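Local coordinates for protein type-2Ba cytolytic delta-endotoxin (Bacillus thuringiensis serovar israelensis, PDB 2RCI) that probably kills dipteran larvae by forming pores in the membranes of their midgut epithelial cells, at residues A[82-85]-A[86-90]. Numbering follows the deposited sequence.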
ATOM      1  N   LYS A  82       5.542   7.392  -4.811  1.00 15.61           N
ATOM      2  CA  LYS A  82       6.316   7.767  -3.618  1.00 16.46           C
ATOM      3  C   LYS A  82       5.923   9.168  -3.132  1.00 15.79           C
ATOM      4  O   LYS A  82       5.736   9.401  -1.940  1.00 15.53           O
ATOM      5  CB  LYS A  82       7.821   7.744  -3.907  1.00 16.00           C
ATOM      6  CG  LYS A  82       8.711   8.053  -2.680  1.00 17.11           C
ATOM      7  CD  LYS A  82      10.142   8.367  -3.080  1.00 17.67           C
ATOM      8  CE  LYS A  82      11.048   8.478  -1.799  1.00 22.19           C
ATOM      9  NZ  LYS A  82      12.441   8.896  -2.147  1.00 23.37           N
ATOM     10  N   GLU A  83       5.782  10.100  -4.062  1.00 15.26           N
ATOM     11  CA  GLU A  83       5.417  11.460  -3.688  1.00 16.95           C
ATOM     12  C   GLU A  83       3.990  11.513  -3.140  1.00 16.67           C
ATOM     13  O   GLU A  83       3.711  12.263  -2.204  1.00 17.04           O
ATOM     14  CB  GLU A  83       5.606  12.441  -4.855  1.00 17.35           C
ATOM     15  CG  GLU A  83       7.107  12.678  -5.204  1.00 21.45           C
ATOM     16  CD  GLU A  83       8.000  12.932  -3.968  1.00 27.36           C
ATOM     17  OE1 GLU A  83       7.697  13.857  -3.187  1.00 30.13           O
ATOM     18  OE2 GLU A  83       8.984  12.195  -3.764  1.00 27.78           O
ATOM     19  N   ILE A  84       3.109  10.691  -3.702  1.00 16.17           N
ATOM     20  CA  ILE A  84       1.726  10.654  -3.196  1.00 16.76           C
ATOM     21  C   ILE A  84       1.725  10.119  -1.748  1.00 16.67           C
ATOM     22  O   ILE A  84       1.072  10.696  -0.866  1.00 17.53           O
ATOM     23  CB  ILE A  84       0.803   9.818  -4.084  1.00 16.25           C
ATOM     24  CG1 ILE A  84       0.623  10.505  -5.434  1.00 17.03           C
ATOM     25  CG2 ILE A  84      -0.597   9.651  -3.431  1.00 17.50           C
ATOM     26  CD1 ILE A  84      -0.025   9.604  -6.500  1.00 16.32           C
ATOM     27  N   ILE A  85       2.485   9.051  -1.515  1.00 16.30           N
ATOM     28  CA  ILE A  85       2.626   8.491  -0.167  1.00 15.91           C
ATOM     29  C   ILE A  85       3.192   9.523   0.814  1.00 17.22           C
ATOM     30  O   ILE A  85       2.692   9.656   1.938  1.00 16.61           O
ATOM     31  CB  ILE A  85       3.411   7.164  -0.172  1.00 15.69           C
ATOM     32  CG1 ILE A  85       2.590   6.088  -0.938  1.00 13.88           C
ATOM     33  CG2 ILE A  85       3.741   6.723   1.285  1.00 14.61           C
ATOM     34  CD1 ILE A  85       3.332   4.815  -1.208  1.00 17.65           C
ATOM     35  N   ARG A  86       4.231  10.259   0.400  1.00 17.62           N
ATOM     36  CA  ARG A  86       4.729  11.393   1.197  1.00 19.39           C
ATOM     37  C   ARG A  86       3.572  12.328   1.656  1.00 19.76           C
ATOM     38  O   ARG A  86       3.463  12.671   2.847  1.00 19.00           O
ATOM     39  CB  ARG A  86       5.797  12.182   0.433  1.00 19.11           C
ATOM     40  CG  ARG A  86       6.593  13.193   1.327  1.00 20.79           C
ATOM     41  CD  ARG A  86       7.662  13.918   0.534  1.00 22.48           C
ATOM     42  NE  ARG A  86       8.426  13.061  -0.375  1.00 27.82           N
ATOM     43  CZ  ARG A  86       9.571  12.452  -0.069  1.00 30.62           C
ATOM     44  NH1 ARG A  86      10.103  12.583   1.147  1.00 30.40           N
ATOM     45  NH2 ARG A  86      10.176  11.699  -0.978  1.00 31.90           N
ATOM     46  N   SER A  87       2.687  12.675   0.722  1.00 19.87           N
ATOM     47  CA  SER A  87       1.533  13.528   1.033  1.00 21.23           C
ATOM     48  C   SER A  87       0.551  12.855   1.994  1.00 20.48           C
ATOM     49  O   SER A  87       0.119  13.468   2.982  1.00 20.46           O
ATOM     50  CB  SER A  87       0.839  13.994  -0.252  1.00 21.22           C
ATOM     51  OG  SER A  87      -0.254  14.858   0.064  1.00 27.46           O
ATOM     52  N   VAL A  88       0.233  11.592   1.734  1.00 18.61           N
ATOM     53  CA  VAL A  88      -0.830  10.898   2.474  1.00 19.02           C
ATOM     54  C   VAL A  88      -0.409  10.606   3.920  1.00 18.22           C
ATOM     55  O   VAL A  88      -1.246  10.486   4.808  1.00 18.34           O
ATOM     56  CB  VAL A  88      -1.300   9.618   1.748  1.00 17.78           C
ATOM     57  CG1 VAL A  88      -2.379   8.913   2.537  1.00 21.39           C
ATOM     58  CG2 VAL A  88      -1.886   9.964   0.364  1.00 20.72           C
ATOM     59  N   LEU A  89       0.901  10.485   4.138  1.00 18.65           N
ATOM     60  CA  LEU A  89       1.450  10.182   5.447  1.00 19.68           C
ATOM     61  C   LEU A  89       1.101  11.261   6.461  1.00 20.56           C
ATOM     62  O   LEU A  89       0.832  10.953   7.629  1.00 19.91           O
ATOM     63  CB  LEU A  89       2.978  10.047   5.351  1.00 19.08           C
ATOM     64  CG  LEU A  89       3.514   8.621   5.329  1.00 20.59           C
ATOM     65  CD1 LEU A  89       5.019   8.672   4.949  1.00 21.92           C
ATOM     66  CD2 LEU A  89       3.304   7.879   6.672  1.00 21.65           C
ATOM     67  N   GLY A  90       1.091  12.517   5.999  1.00 22.22           N
ATOM     68  CA  GLY A  90       0.816  13.686   6.861  1.00 24.13           C
ATOM     69  C   GLY A  90       1.735  13.814   8.068  1.00 25.37           C
ATOM     70  O   GLY A  90       1.367  14.433   9.073  1.00 27.67           O
TER
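Glu83 and Arg86 lie side by side on the helix and form a two-pronged salt bridge. Arg86 NE bonds Glu83 OE1 at 3.0 Å, and Arg86 NH2 bonds Glu83 OE2 at 3.1 Å. Both donors come from the syn side but somewhat out of the carboxylate plane. OE2 lies in the guanidinium plane, while OE1 is tilted from it; the two planes are 16° apart. The two bonds together probably restrain the rotation of both flat groups. The Arg86 chain is extended as far as CD and then bends about CG-CD (chi3 -43°), which turns NE back toward Glu83. The extended Lys82 chain runs alongside, with its CE 3.4 Å from Arg86 NH2. Lys82 NZ is 3.8 Å from the same nitrogen, and Glu83 probably offsets the nearby like charges. Arg86 also makes a cation-pi contact with Trp99 of helix 96-110. This is the C-terminal part of helix 74-89, in one of the two helix layers that flank the beta-sheet. The Ile84 and Val88 side chains run next to each other in the same direction, CG2 to CG2 at 4.0 Å, and both touch Ile63 of strand 57-64. Ile85 CG2 meets Leu89 CD1 more loosely, at 4.3 Å, and both side chains touch Leu154 of strand 150-162.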